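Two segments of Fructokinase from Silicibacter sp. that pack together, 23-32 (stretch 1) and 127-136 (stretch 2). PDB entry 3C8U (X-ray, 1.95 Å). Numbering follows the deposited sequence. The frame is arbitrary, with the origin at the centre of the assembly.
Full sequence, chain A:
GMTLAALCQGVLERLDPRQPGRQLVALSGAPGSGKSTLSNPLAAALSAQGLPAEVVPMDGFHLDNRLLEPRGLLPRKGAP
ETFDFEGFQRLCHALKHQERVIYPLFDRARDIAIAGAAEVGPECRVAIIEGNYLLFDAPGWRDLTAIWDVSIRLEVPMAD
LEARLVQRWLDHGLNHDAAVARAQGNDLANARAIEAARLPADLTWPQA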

ATOM      1  N   GLN A  23      -6.456   3.442 -15.125  1.00 20.40           N
ATOM      2  CA  GLN A  23      -6.229   2.056 -14.664  1.00 19.97           C
ATOM      3  C   GLN A  23      -5.517   2.045 -13.314  1.00 19.52           C
ATOM      4  O   GLN A  23      -4.701   2.906 -13.014  1.00 20.70           O
ATOM      5  N   LEU A  24      -5.932   1.088 -12.499  1.00 17.05           N
ATOM      6  CA  LEU A  24      -5.387   0.846 -11.146  1.00 18.66           C
ATOM      7  C   LEU A  24      -4.597  -0.451 -11.047  1.00 17.51           C
ATOM      8  O   LEU A  24      -5.043  -1.548 -11.391  1.00 18.86           O
ATOM      9  N   VAL A  25      -3.396  -0.287 -10.548  1.00 17.83           N
ATOM     10  CA  VAL A  25      -2.513  -1.396 -10.240  1.00 14.96           C
ATOM     11  C   VAL A  25      -2.200  -1.394  -8.768  1.00 16.79           C
ATOM     12  O   VAL A  25      -1.688  -0.413  -8.218  1.00 16.74           O
ATOM     13  N   ALA A  26      -2.544  -2.506  -8.129  1.00 18.10           N
ATOM     14  CA  ALA A  26      -2.310  -2.700  -6.684  1.00 18.74           C
ATOM     15  C   ALA A  26      -0.983  -3.392  -6.406  1.00 17.71           C
ATOM     16  O   ALA A  26      -0.636  -4.381  -7.040  1.00 18.08           O
ATOM     17  N   LEU A  27      -0.230  -2.823  -5.468  1.00 17.46           N
ATOM     18  CA  LEU A  27       0.976  -3.469  -4.929  1.00 18.49           C
ATOM     19  C   LEU A  27       0.764  -3.622  -3.442  1.00 17.86           C
ATOM     20  O   LEU A  27       0.711  -2.640  -2.708  1.00 18.42           O
ATOM     21  N   SER A  28       0.551  -4.861  -3.033  1.00 19.92           N
ATOM     22  CA  SER A  28       0.237  -5.196  -1.647  1.00 20.14           C
ATOM     23  C   SER A  28       1.429  -5.863  -0.993  1.00 20.50           C
ATOM     24  O   SER A  28       1.999  -6.835  -1.503  1.00 18.87           O
ATOM     25  N   GLY A  29       1.817  -5.272   0.128  1.00 23.02           N
ATOM     26  CA  GLY A  29       2.855  -5.821   0.989  1.00 24.42           C
ATOM     27  C   GLY A  29       2.416  -6.008   2.425  1.00 26.87           C
ATOM     28  O   GLY A  29       1.237  -6.160   2.743  1.00 30.44           O
ATOM     29  N   ALA A  30       3.417  -6.063   3.277  1.00 26.99           N
ATOM     30  CA  ALA A  30       3.252  -6.088   4.718  1.00 23.95           C
ATOM     31  C   ALA A  30       4.198  -5.043   5.316  1.00 25.14           C
ATOM     32  O   ALA A  30       5.110  -4.566   4.629  1.00 24.35           O
ATOM     33  N   PRO A  31       3.953  -4.646   6.577  1.00 25.61           N
ATOM     34  CA  PRO A  31       4.900  -3.789   7.266  1.00 26.31           C
ATOM     35  C   PRO A  31       6.300  -4.380   7.203  1.00 25.52           C
ATOM     36  O   PRO A  31       6.523  -5.557   7.505  1.00 23.32           O
ATOM     37  N   GLY A  32       7.212  -3.520   6.779  1.00 26.28           N
ATOM     38  CA  GLY A  32       8.620  -3.858   6.629  1.00 28.15           C
ATOM     39  C   GLY A  32       8.969  -4.420   5.274  1.00 28.25           C
ATOM     40  O   GLY A  32      10.097  -4.831   5.043  1.00 29.72           O
ATOM     41  N   ALA A 127      -2.566   4.439 -11.914  1.00 17.30           N
ATOM     42  CA  ALA A 127      -2.275   4.642 -10.498  1.00 18.36           C
ATOM     43  C   ALA A 127      -1.891   3.303  -9.900  1.00 17.17           C
ATOM     44  O   ALA A 127      -2.636   2.312  -9.979  1.00 18.15           O
ATOM     45  N   ILE A 128      -0.688   3.292  -9.344  1.00 15.84           N
ATOM     46  CA  ILE A 128      -0.181   2.152  -8.614  1.00 15.97           C
ATOM     47  C   ILE A 128      -0.493   2.462  -7.167  1.00 18.42           C
ATOM     48  O   ILE A 128       0.104   3.355  -6.572  1.00 17.21           O
ATOM     49  N   ILE A 129      -1.465   1.723  -6.648  1.00 19.09           N
ATOM     50  CA  ILE A 129      -1.970   1.918  -5.288  1.00 19.75           C
ATOM     51  C   ILE A 129      -1.173   0.948  -4.442  1.00 21.31           C
ATOM     52  O   ILE A 129      -1.123  -0.233  -4.743  1.00 20.85           O
ATOM     53  N   GLU A 130      -0.502   1.470  -3.419  1.00 20.18           N
ATOM     54  CA  GLU A 130       0.347   0.663  -2.575  1.00 18.93           C
ATOM     55  C   GLU A 130      -0.130   0.695  -1.137  1.00 17.14           C
ATOM     56  O   GLU A 130      -0.480   1.726  -0.592  1.00 21.34           O
ATOM     57  N   GLY A 131      -0.185  -0.490  -0.553  1.00 19.72           N
ATOM     58  CA  GLY A 131      -0.580  -0.640   0.873  1.00 17.36           C
ATOM     59  C   GLY A 131      -0.441  -2.041   1.415  1.00 17.40           C
ATOM     60  O   GLY A 131      -0.098  -2.965   0.713  1.00 18.63           O
ATOM     61  N   ASN A 132      -0.789  -2.206   2.675  1.00 17.17           N
ATOM     62  CA  ASN A 132      -0.682  -3.505   3.323  1.00 19.13           C
ATOM     63  C   ASN A 132      -1.909  -4.392   3.127  1.00 17.90           C
ATOM     64  O   ASN A 132      -1.822  -5.600   3.267  1.00 20.99           O
ATOM     65  N   TYR A 133      -3.057  -3.768   2.843  1.00 18.49           N
ATOM     66  CA  TYR A 133      -4.359  -4.465   2.863  1.00 19.23           C
ATOM     67  C   TYR A 133      -5.110  -4.469   1.543  1.00 18.05           C
ATOM     68  O   TYR A 133      -6.333  -4.360   1.537  1.00 19.16           O
ATOM     69  N   LEU A 134      -4.369  -4.642   0.439  1.00 17.38           N
ATOM     70  CA  LEU A 134      -4.950  -4.561  -0.904  1.00 18.68           C
ATOM     71  C   LEU A 134      -5.399  -5.891  -1.475  1.00 18.64           C
ATOM     72  O   LEU A 134      -6.093  -5.932  -2.495  1.00 20.05           O
ATOM     73  N   LEU A 135      -5.012  -6.954  -0.773  1.00 19.15           N
ATOM     74  CA  LEU A 135      -5.302  -8.350  -1.144  1.00 20.16           C
ATOM     75  C   LEU A 135      -5.698  -9.117   0.116  1.00 21.54           C
ATOM     76  O   LEU A 135      -5.234 -10.213   0.411  1.00 19.62           O
ATOM     77  N   PHE A 136      -6.536  -8.449   0.883  1.00 20.84           N
ATOM     78  CA  PHE A 136      -6.840  -8.837   2.269  1.00 21.43           C
ATOM     79  C   PHE A 136      -8.262  -9.372   2.439  1.00 21.01           C
ATOM     80  O   PHE A 136      -9.267  -8.688   2.199  1.00 20.88           O
TER

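Neighbouring parallel strands illustrate a general principle: the backbone supplies the polar cement, while the side chains, alternating between the two faces of the sheet, supply the packing. In this fructokinase, residues 23-28 and 127-131 run in the same direction, their axes inclined by 25°, and pair L24 with A127 through S28 with G131. V25 and L27 each reach two residues of the other strand, the usual pattern of parallel pairing. V25 gives its N to A127 O and receives I129 N at its O, at 2.8 and 2.7 Å; L27 repeats the pattern, with N to I129 O at 2.8 Å and O accepting G131 N at 3.2 Å. The ladder opens with A127 N to Q23 O at 2.8 Å and closes with G29 N to G131 O at 3.1 Å, just past the end of the first strand. CA-H...O contacts reinforce it, among them I128 CA to V25 O at 3.0 Å.

One side chain joins this polar network across the interface. S28, with chi1 in the t well at -155°, sets its hydroxyl against the segment that follows the second strand, where OG accepts a hydrogen bond from L134 N at 3.1 Å. The serine thus ties the strand end to the loop, and its CB also lies 4.1 Å from CG of L135, an m,t leucine directed toward the first stretch.

N132, just past the second strand, has the largest covered area of any residue in the two stretches. Its CA-to-CB bond runs sideways, but the m rotamer brings the amide end nearer, so that OD1 sits 3.3 Å from A30 C and 4.0 Å from P31 CD. These are packing contacts; OD1 finds its hydrogen bond elsewhere in the structure. Here the backbones also come close without bonding, since G29 O and N132 O, 3.2 Å apart, are both acceptors.

Further out, the packing divides by face. On the face carrying L24, A26, A127 and I129, L24 adopts the m,t rotamer and its end bends back toward the neighbouring strand, placing CD2 3.7 Å from A127 CB and 4.4 Å from CD1 of I129, an m,m isoleucine. The small side chain of A26 meets the turn instead: its CB lies 3.9 Å from CD1 of L134, whose m,t rotamer also carries CD1 to 3.7 Å from L27 O. L134 therefore combines a backbone hydrogen bond to S28 with apolar contact to A26.

The opposite face holds V25, L27, I128 and E130. I128, in the m,t rotamer, touches two residues: its CG1 lies 4.3 Å from CB of V25 (t), and its CG2 lies 4.3 Å from CB of L27 (t,p). E130, with chi1 p and chi2 t, contributes its CB, 4.4 Å from L27 CB, while its carboxylate oxygens are hydrogen-bonded elsewhere in the structure. Polar anchoring and apolar filling together bury 691 Å² between the stretches, summed over both sides.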

ATOM      1  CB  GLN A  23      -5.487   1.257 -15.736  1.00 23.21           C
ATOM      2  CG  GLN A  23      -6.425   0.942 -16.940  1.00 21.71           C
ATOM      3  CD  GLN A  23      -5.731   0.279 -18.112  1.00 26.21           C
ATOM      4  OE1 GLN A  23      -6.052  -0.845 -18.454  1.00 31.90           O
ATOM      5  NE2 GLN A  23      -4.766   0.963 -18.713  1.00 29.14           N
ATOM      6  CB  LEU A  24      -6.504   0.836 -10.116  1.00 18.53           C
ATOM      7  CG  LEU A  24      -7.433   2.066 -10.002  1.00 22.35           C
ATOM      8  CD1 LEU A  24      -8.280   1.948  -8.732  1.00 22.35           C
ATOM      9  CD2 LEU A  24      -6.643   3.299  -9.928  1.00 23.32           C
ATOM     10  CB  VAL A  25      -1.193  -1.351 -11.093  1.00 16.99           C
ATOM     11  CG1 VAL A  25      -0.214  -2.469 -10.663  1.00 15.38           C
ATOM     12  CG2 VAL A  25      -1.488  -1.450 -12.584  1.00 15.38           C
ATOM     13  CB  ALA A  26      -3.462  -3.488  -6.064  1.00 16.29           C
ATOM     14  CB  LEU A  27       2.238  -2.639  -5.188  1.00 18.57           C
ATOM     15  CG  LEU A  27       3.486  -3.264  -4.514  1.00 26.22           C
ATOM     16  CD1 LEU A  27       3.798  -4.640  -5.109  1.00 30.90           C
ATOM     17  CD2 LEU A  27       4.706  -2.368  -4.623  1.00 32.83           C
ATOM     18  CB  SER A  28      -0.981  -6.110  -1.543  1.00 21.71           C
ATOM     19  OG  SER A  28      -1.637  -5.994  -0.287  1.00 22.49           O
ATOM     20  CB  ALA A  30       3.533  -7.499   5.280  1.00 22.17           C
ATOM     21  CB  PRO A  31       4.371  -3.755   8.710  1.00 25.39           C
ATOM     22  CG  PRO A  31       2.918  -4.113   8.594  1.00 26.91           C
ATOM     23  CD  PRO A  31       2.877  -5.114   7.467  1.00 26.40           C
ATOM     24  CB  ALA A 127      -3.482   5.243  -9.747  1.00 17.60           C
ATOM     25  CB  ILE A 128       1.314   1.925  -8.773  1.00 17.23           C
ATOM     26  CG1 ILE A 128       1.665   1.683 -10.242  1.00 24.22           C
ATOM     27  CG2 ILE A 128       1.782   0.763  -7.853  1.00 18.72           C
ATOM     28  CD1 ILE A 128       3.119   1.683 -10.457  1.00 21.25           C
ATOM     29  CB  ILE A 129      -3.474   1.580  -5.163  1.00 19.28           C
ATOM     30  CG1 ILE A 129      -4.322   2.294  -6.222  1.00 24.96           C
ATOM     31  CG2 ILE A 129      -4.000   1.848  -3.709  1.00 16.25           C
ATOM     32  CD1 ILE A 129      -4.106   3.739  -6.300  1.00 24.96           C
ATOM     33  CB  GLU A 130       1.845   1.029  -2.722  1.00 21.09           C
ATOM     34  CG  GLU A 130       2.271   2.271  -2.029  1.00 23.30           C
ATOM     35  CD  GLU A 130       3.765   2.500  -2.039  1.00 24.01           C
ATOM     36  OE1 GLU A 130       4.502   1.697  -2.636  1.00 23.77           O
ATOM     37  OE2 GLU A 130       4.193   3.535  -1.483  1.00 26.56           O
ATOM     38  CB  ASN A 132      -0.379  -3.304   4.814  1.00 19.51           C
ATOM     39  CG  ASN A 132       0.953  -2.614   5.036  1.00 21.19           C
ATOM     40  OD1 ASN A 132       1.936  -2.899   4.330  1.00 31.55           O
ATOM     41  ND2 ASN A 132       1.001  -1.718   5.990  1.00 26.30           N
ATOM     42  CB  TYR A 133      -5.261  -3.883   3.971  1.00 17.08           C
ATOM     43  CG  TYR A 133      -4.555  -3.876   5.310  1.00 20.82           C
ATOM     44  CD1 TYR A 133      -4.168  -5.069   5.915  1.00 25.31           C
ATOM     45  CD2 TYR A 133      -4.241  -2.690   5.951  1.00 18.05           C
ATOM     46  CE1 TYR A 133      -3.493  -5.071   7.127  1.00 21.81           C
ATOM     47  CE2 TYR A 133      -3.566  -2.688   7.162  1.00 19.11           C
ATOM     48  CZ  TYR A 133      -3.197  -3.876   7.743  1.00 22.52           C
ATOM     49  OH  TYR A 133      -2.522  -3.867   8.951  1.00 23.25           O
ATOM     50  CB  LEU A 134      -4.004  -3.851  -1.869  1.00 19.38           C
ATOM     51  CG  LEU A 134      -3.570  -2.424  -1.437  1.00 19.92           C
ATOM     52  CD1 LEU A 134      -2.860  -1.754  -2.635  1.00 18.21           C
ATOM     53  CD2 LEU A 134      -4.722  -1.533  -0.883  1.00 15.24           C
ATOM     54  CB  LEU A 135      -4.095  -9.002  -1.834  1.00 17.14           C
ATOM     55  CG  LEU A 135      -3.825  -8.481  -3.263  1.00 22.32           C
ATOM     56  CD1 LEU A 135      -2.599  -9.127  -3.900  1.00 21.14           C
ATOM     57  CD2 LEU A 135      -5.046  -8.622  -4.187  1.00 19.22           C
ATOM     58  CB  PHE A 136      -6.569  -7.611   3.163  1.00 23.28           C
ATOM     59  CG  PHE A 136      -6.608  -7.887   4.629  1.00 21.25           C
ATOM     60  CD1 PHE A 136      -5.680  -8.732   5.226  1.00 19.45           C
ATOM     61  CD2 PHE A 136      -7.544  -7.244   5.433  1.00 20.03           C
ATOM     62  CE1 PHE A 136      -5.708  -8.958   6.597  1.00 19.85           C
ATOM     63  CE2 PHE A 136      -7.592  -7.475   6.813  1.00 25.05           C
ATOM     64  CZ  PHE A 136      -6.683  -8.332   7.395  1.00 22.26           C
TER